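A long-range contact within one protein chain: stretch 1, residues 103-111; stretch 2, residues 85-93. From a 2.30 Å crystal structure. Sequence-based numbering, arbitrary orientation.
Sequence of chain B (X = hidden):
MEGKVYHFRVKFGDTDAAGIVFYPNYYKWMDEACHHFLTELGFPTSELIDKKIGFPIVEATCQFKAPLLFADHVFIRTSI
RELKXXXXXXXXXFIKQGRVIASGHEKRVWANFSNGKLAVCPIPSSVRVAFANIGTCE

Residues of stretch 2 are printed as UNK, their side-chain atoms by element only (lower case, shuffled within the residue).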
ATOM      1  N   SER B 103       8.820  -9.488 -16.377  1.00 20.54           N
ATOM      2  CA  SER B 103       7.859  -9.277 -17.458  1.00 21.24           C
ATOM      3  C   SER B 103       6.539  -9.982 -17.184  1.00 19.23           C
ATOM      4  O   SER B 103       6.506 -11.116 -16.722  1.00 16.71           O
ATOM      5  CB  SER B 103       8.439  -9.711 -18.806  1.00 21.80           C
ATOM      6  OG  SER B 103       8.898 -11.051 -18.761  1.00 28.03           O
ATOM      7  N   GLY B 104       5.444  -9.292 -17.461  1.00 10.79           N
ATOM      8  CA  GLY B 104       4.154  -9.897 -17.279  1.00 12.58           C
ATOM      9  C   GLY B 104       3.134  -9.435 -18.277  1.00 13.10           C
ATOM     10  O   GLY B 104       3.450  -8.788 -19.277  1.00 13.30           O
ATOM     11  N   HIS B 105       1.886  -9.771 -18.005  1.00 19.44           N
ATOM     12  CA  HIS B 105       0.807  -9.245 -18.817  1.00 18.10           C
ATOM     13  C   HIS B 105      -0.428  -9.085 -17.965  1.00 19.99           C
ATOM     14  O   HIS B 105      -0.512  -9.614 -16.855  1.00 25.21           O
ATOM     15  CB  HIS B 105       0.525 -10.145 -20.033  1.00 23.11           C
ATOM     16  CG  HIS B 105       0.036 -11.512 -19.679  1.00 28.06           C
ATOM     17  ND1 HIS B 105      -1.299 -11.796 -19.472  1.00 30.97           N
ATOM     18  CD2 HIS B 105       0.703 -12.676 -19.493  1.00 32.44           C
ATOM     19  CE1 HIS B 105      -1.432 -13.076 -19.169  1.00 28.87           C
ATOM     20  NE2 HIS B 105      -0.232 -13.632 -19.178  1.00 28.32           N
ATOM     21  N   GLU B 106      -1.377  -8.333 -18.491  1.00 12.92           N
ATOM     22  CA  GLU B 106      -2.683  -8.189 -17.899  1.00 13.08           C
ATOM     23  C   GLU B 106      -3.692  -8.552 -18.991  1.00 18.03           C
ATOM     24  O   GLU B 106      -3.601  -8.054 -20.112  1.00 18.75           O
ATOM     25  CB  GLU B 106      -2.895  -6.731 -17.474  1.00 15.51           C
ATOM     26  CG  GLU B 106      -1.919  -6.205 -16.420  1.00 11.28           C
ATOM     27  CD  GLU B 106      -2.148  -4.740 -16.074  1.00 17.00           C
ATOM     28  OE1 GLU B 106      -2.049  -4.394 -14.880  1.00 14.34           O
ATOM     29  OE2 GLU B 106      -2.400  -3.922 -16.993  1.00 20.47           O
ATOM     30  N   LYS B 107      -4.631  -9.436 -18.687  1.00 17.22           N
ATOM     31  CA  LYS B 107      -5.821  -9.553 -19.513  1.00 19.38           C
ATOM     32  C   LYS B 107      -6.878  -8.614 -18.960  1.00 18.00           C
ATOM     33  O   LYS B 107      -7.211  -8.675 -17.775  1.00 18.18           O
ATOM     34  CB  LYS B 107      -6.363 -10.976 -19.503  1.00 19.77           C
ATOM     35  CG  LYS B 107      -7.541 -11.173 -20.457  1.00 27.48           C
ATOM     36  CD  LYS B 107      -7.714 -12.642 -20.864  1.00 23.61           C
ATOM     37  CE  LYS B 107      -8.951 -12.799 -21.741  1.00 29.54           C
ATOM     38  NZ  LYS B 107      -9.101 -14.173 -22.327  1.00 37.07           N
ATOM     39  N   ARG B 108      -7.399  -7.733 -19.803  1.00 18.14           N
ATOM     40  CA  ARG B 108      -8.418  -6.790 -19.355  1.00 19.13           C
ATOM     41  C   ARG B 108      -9.639  -6.775 -20.273  1.00 20.84           C
ATOM     42  O   ARG B 108      -9.558  -7.096 -21.462  1.00 20.78           O
ATOM     43  CB  ARG B 108      -7.840  -5.376 -19.225  1.00 18.34           C
ATOM     44  CG  ARG B 108      -6.677  -5.225 -18.251  1.00 18.87           C
ATOM     45  CD  ARG B 108      -6.211  -3.773 -18.223  1.00 20.33           C
ATOM     46  NE  ARG B 108      -5.154  -3.498 -17.254  1.00 22.10           N
ATOM     47  CZ  ARG B 108      -5.362  -2.988 -16.040  1.00 25.38           C
ATOM     48  NH1 ARG B 108      -6.595  -2.710 -15.639  1.00 21.32           N
ATOM     49  NH2 ARG B 108      -4.337  -2.758 -15.227  1.00 20.98           N
ATOM     50  N   VAL B 109     -10.773  -6.389 -19.710  1.00 20.24           N
ATOM     51  CA  VAL B 109     -11.995  -6.269 -20.481  1.00 25.19           C
ATOM     52  C   VAL B 109     -12.447  -4.828 -20.406  1.00 30.32           C
ATOM     53  O   VAL B 109     -11.781  -4.014 -19.775  1.00 32.47           O
ATOM     54  CB  VAL B 109     -13.100  -7.207 -19.949  1.00 23.42           C
ATOM     55  CG1 VAL B 109     -12.676  -8.657 -20.125  1.00 20.40           C
ATOM     56  CG2 VAL B 109     -13.416  -6.906 -18.497  1.00 21.56           C
ATOM     57  N   TRP B 110     -13.560  -4.502 -21.054  1.00 35.44           N
ATOM     58  CA  TRP B 110     -14.110  -3.160 -20.970  1.00 30.74           C
ATOM     59  C   TRP B 110     -15.444  -3.229 -20.255  1.00 32.45           C
ATOM     60  O   TRP B 110     -16.266  -4.090 -20.569  1.00 35.32           O
ATOM     61  CB  TRP B 110     -14.292  -2.574 -22.365  1.00 33.05           C
ATOM     62  CG  TRP B 110     -14.223  -1.078 -22.390  1.00 34.45           C
ATOM     63  CD1 TRP B 110     -15.266  -0.206 -22.271  1.00 35.83           C
ATOM     64  CD2 TRP B 110     -13.043  -0.275 -22.535  1.00 37.06           C
ATOM     65  NE1 TRP B 110     -14.813   1.086 -22.343  1.00 36.24           N
ATOM     66  CE2 TRP B 110     -13.452   1.072 -22.501  1.00 35.90           C
ATOM     67  CE3 TRP B 110     -11.679  -0.567 -22.697  1.00 36.00           C
ATOM     68  CZ2 TRP B 110     -12.547   2.131 -22.623  1.00 34.04           C
ATOM     69  CZ3 TRP B 110     -10.779   0.483 -22.814  1.00 34.58           C
ATOM     70  CH2 TRP B 110     -11.217   1.816 -22.777  1.00 39.23           C
ATOM     71  N   ALA B 111     -15.657  -2.337 -19.288  1.00 26.86           N
ATOM     72  CA  ALA B 111     -16.895  -2.342 -18.511  1.00 32.08           C
ATOM     73  C   ALA B 111     -17.459  -0.941 -18.282  1.00 39.11           C
ATOM     74  O   ALA B 111     -16.761   0.067 -18.477  1.00 31.31           O
ATOM     75  CB  ALA B 111     -16.692  -3.057 -17.176  1.00 31.41           C
ATOM     76  N   UNK B  85     -12.983  -8.352 -29.462  1.00 40.15           N
ATOM     77  CA  UNK B  85     -14.093  -7.422 -29.367  1.00 44.05           C
ATOM     78  C   UNK B  85     -14.248  -6.903 -27.937  1.00 45.14           C
ATOM     79  O   UNK B  85     -14.430  -5.707 -27.724  1.00 41.93           O
ATOM     80  o   UNK B  85     -16.594  -5.996 -29.785  1.00 50.30           O
ATOM     81  o   UNK B  85     -17.621  -7.782 -29.010  1.00 55.38           O
ATOM     82  c   UNK B  85     -15.396  -8.074 -29.839  1.00 50.34           C
ATOM     83  c   UNK B  85     -16.627  -7.222 -29.526  1.00 54.22           C
ATOM     84  N   UNK B  86     -14.164  -7.793 -26.955  1.00 36.51           N
ATOM     85  CA  UNK B  86     -14.515  -7.399 -25.593  1.00 36.17           C
ATOM     86  C   UNK B  86     -13.371  -7.411 -24.580  1.00 36.14           C
ATOM     87  O   UNK B  86     -13.561  -6.997 -23.435  1.00 37.74           O
ATOM     88  n   UNK B  86     -19.782 -10.397 -24.945  1.00 59.34           N
ATOM     89  c   UNK B  86     -18.637  -9.856 -25.720  1.00 57.37           C
ATOM     90  c   UNK B  86     -15.691  -8.240 -25.088  1.00 41.00           C
ATOM     91  c   UNK B  86     -18.197  -8.518 -25.164  1.00 49.03           C
ATOM     92  c   UNK B  86     -16.966  -8.011 -25.887  1.00 47.47           C
ATOM     93  N   UNK B  87     -12.193  -7.871 -25.001  1.00 24.90           N
ATOM     94  CA  UNK B  87     -11.029  -7.916 -24.128  1.00 23.21           C
ATOM     95  C   UNK B  87      -9.731  -7.563 -24.874  1.00 28.14           C
ATOM     96  O   UNK B  87      -9.690  -7.534 -26.103  1.00 24.33           O
ATOM     97  c   UNK B  87     -10.892  -9.309 -23.509  1.00 26.70           C
ATOM     98  o   UNK B  87     -10.428 -10.248 -24.469  1.00 24.98           O
ATOM     99  N   UNK B  88      -8.674  -7.292 -24.111  1.00 22.01           N
ATOM    100  CA  UNK B  88      -7.347  -7.097 -24.669  1.00 18.72           C
ATOM    101  C   UNK B  88      -6.305  -7.489 -23.619  1.00 16.74           C
ATOM    102  O   UNK B  88      -6.599  -7.511 -22.420  1.00 16.32           O
ATOM    103  c   UNK B  88      -8.388  -4.192 -23.505  1.00 20.75           C
ATOM    104  c   UNK B  88      -7.243  -2.751 -21.967  1.00 12.37           C
ATOM    105  c   UNK B  88      -6.042  -3.171 -22.482  1.00 11.50           C
ATOM    106  c   UNK B  88      -7.146  -5.645 -25.137  1.00 20.64           C
ATOM    107  c   UNK B  88      -7.183  -4.631 -24.027  1.00 17.09           C
ATOM    108  c   UNK B  88      -8.422  -3.258 -22.470  1.00 16.75           C
ATOM    109  c   UNK B  88      -6.016  -4.106 -23.513  1.00 19.50           C
ATOM    110  N   UNK B  89      -5.100  -7.818 -24.077  1.00 13.15           N
ATOM    111  CA  UNK B  89      -3.980  -8.130 -23.192  1.00 17.01           C
ATOM    112  C   UNK B  89      -2.837  -7.132 -23.382  1.00 13.22           C
ATOM    113  O   UNK B  89      -2.416  -6.872 -24.500  1.00 19.83           O
ATOM    114  c   UNK B  89      -3.419  -9.543 -23.434  1.00 15.96           C
ATOM    115  c   UNK B  89      -4.444 -10.610 -23.075  1.00 17.64           C
ATOM    116  c   UNK B  89      -3.904 -12.020 -23.303  1.00 18.54           C
ATOM    117  c   UNK B  89      -2.161  -9.778 -22.612  1.00 14.55           C
ATOM    118  N   UNK B  90      -2.344  -6.578 -22.281  1.00 14.11           N
ATOM    119  CA  UNK B  90      -1.170  -5.721 -22.294  1.00 14.77           C
ATOM    120  C   UNK B  90       0.040  -6.518 -21.846  1.00 12.93           C
ATOM    121  O   UNK B  90       0.009  -7.157 -20.795  1.00  9.32           O
ATOM    122  c   UNK B  90      -2.468  -3.553 -21.685  1.00 18.97           C
ATOM    123  c   UNK B  90      -1.357  -4.541 -21.340  1.00 11.62           C
ATOM    124  c   UNK B  90      -2.590  -2.472 -20.595  1.00 20.29           C
ATOM    125  c   UNK B  90      -2.226  -2.916 -23.054  1.00 17.66           C
ATOM    126  N   UNK B  91       1.098  -6.483 -22.638  1.00 17.08           N
ATOM    127  CA  UNK B  91       2.374  -7.002 -22.191  1.00 18.78           C
ATOM    128  C   UNK B  91       3.218  -5.874 -21.556  1.00 19.70           C
ATOM    129  O   UNK B  91       3.310  -4.761 -22.096  1.00 22.05           O
ATOM    130  o   UNK B  91       5.831  -8.622 -24.706  1.00 42.46           O
ATOM    131  c   UNK B  91       4.938  -9.263 -24.101  1.00 48.39           C
ATOM    132  c   UNK B  91       4.233  -8.601 -22.919  1.00 32.30           C
ATOM    133  o   UNK B  91       4.600 -10.426 -24.427  1.00 57.04           O
ATOM    134  c   UNK B  91       3.115  -7.647 -23.357  1.00 25.14           C
ATOM    135  N   UNK B  92       3.811  -6.157 -20.400  1.00 14.22           N
ATOM    136  CA  UNK B  92       4.635  -5.182 -19.694  1.00 15.48           C
ATOM    137  C   UNK B  92       5.990  -5.779 -19.425  1.00 19.62           C
ATOM    138  O   UNK B  92       6.082  -6.876 -18.870  1.00 20.98           O
ATOM    139  c   UNK B  92       0.573  -3.698 -18.203  1.00 13.90           C
ATOM    140  c   UNK B  92       2.733  -4.055 -18.450  1.00  9.79           C
ATOM    141  n   UNK B  92       1.544  -4.566 -17.982  1.00 11.95           N
ATOM    142  c   UNK B  92       4.025  -4.795 -18.342  1.00 13.27           C
ATOM    143  c   UNK B  92       2.437  -2.850 -18.986  1.00 12.67           C
ATOM    144  n   UNK B  92       1.090  -2.645 -18.808  1.00 14.78           N
ATOM    145  N   UNK B  93       7.035  -5.039 -19.782  1.00 21.68           N
ATOM    146  CA  UNK B  93       8.396  -5.465 -19.540  1.00 21.95           C
ATOM    147  C   UNK B  93       9.120  -4.433 -18.688  1.00 19.66           C
ATOM    148  O   UNK B  93       9.255  -3.273 -19.088  1.00 19.37           O
ATOM    149  c   UNK B  93       8.623  -6.740 -21.715  1.00 28.01           C
ATOM    150  c   UNK B  93       7.970  -6.729 -22.901  1.00 33.42           C
ATOM    151  n   UNK B  93       8.797  -8.067 -21.389  1.00 34.46           N
ATOM    152  c   UNK B  93       9.136  -5.626 -20.862  1.00 23.62           C
ATOM    153  n   UNK B  93       7.757  -8.037 -23.259  1.00 36.81           N
ATOM    154  c   UNK B  93       8.263  -8.825 -22.330  1.00 34.99           C
TER

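Position 85 carries two carbons, the second bearing two oxygens, a short carboxylate. Its side chain is out of reach of stretch 1 and touches nothing there. This is Asp 85, exposed in the loop before the strand, where a charged group can remain in solvent.

Position 86 has four carbons in a row ending in nitrogen. CB points sideways and the end of the chain leads away, so the backbone makes the contact: N of Trp 110 donates a weak hydrogen bond to O of position 86, 3.4 Å away. The unbranched amine identifies Lys 86, whose long exposed chain keeps its charge in water.

Position 87 holds one carbon and one oxygen. It pairs with Val 109 at a non-hydrogen-bonded site, where the backbones come close, CA to CA 4.1 Å, and its CB lies 3.9 Å from CG1 of Val 109. This is Ser 87; a short hydroxyl side chain suits a partly exposed place.

Position 88 shows one carbon and a ring of six carbons. The end of the side chain comes nearer stretch 1, with CB of Arg 108 over one face, 4.2 Å from the centroid in a CH-pi contact, and the edge of the Trp 110 ring nearby. An all-carbon ring means Phe 88, suited to this buried face; its CE1 is 4.2 Å from CE3 of Trp 110.

Position 89 has four carbons forked at the first, one arm two carbons long. Buried, it shares its face with Lys 107 and His 105 and meets both. This is Ile 89. Its CG2 lies 3.7 Å from CB of His 105, and its CG1 4.1 Å from CB of Lys 107, so the branched side chain packs against aliphatic portions of polar residues.

Position 90 also has four carbons, but the fork comes at the second. Buried on the face of Phe 88, it approaches Glu 106 and Arg 108. This is Leu 90, whose CD1 lies 3.9 Å from OE2 of Glu 106 and 4.3 Å from NE of Arg 108. Those two polar atoms satisfy each other in a salt bridge, 2.8 Å between Arg 108 NE and Glu 106 OE2, so an apolar neighbour costs them no partner.

Position 91 has three carbons, the last carrying two oxygens. It pairs with His 105, and its CA lies 3.6 Å from O of Gly 104, a CA-H...O contact. This is Glu 91, partly exposed, as suits a carboxylate.

Position 92 has a five-membered ring of three carbons and two nitrogens after one carbon. It pairs with Gly 104, and its ring end comes nearer to stretch 1, its edge facing OE2 of Glu 106. This is His 92, a flat polar ring suited to a buried place near a carboxylate.

Position 93 repeats that ring, and a ring nitrogen lies 3.1 Å from CB of Ser 103. This is His 93. Its NE2 gives a very short 2.5 Å hydrogen bond to OE2 of Glu 91, so a ring that can donate suits this partly exposed place, tying two residues of one face together.

The contact is an antiparallel ladder. Paired backbone hydrogen bonds join Phe 88 with Arg 108, Leu 90 with Glu 106, and His 92 with Gly 104, while side chains alternate between the two faces.

Stretch 2, residues 85-93: DKSFILEHH
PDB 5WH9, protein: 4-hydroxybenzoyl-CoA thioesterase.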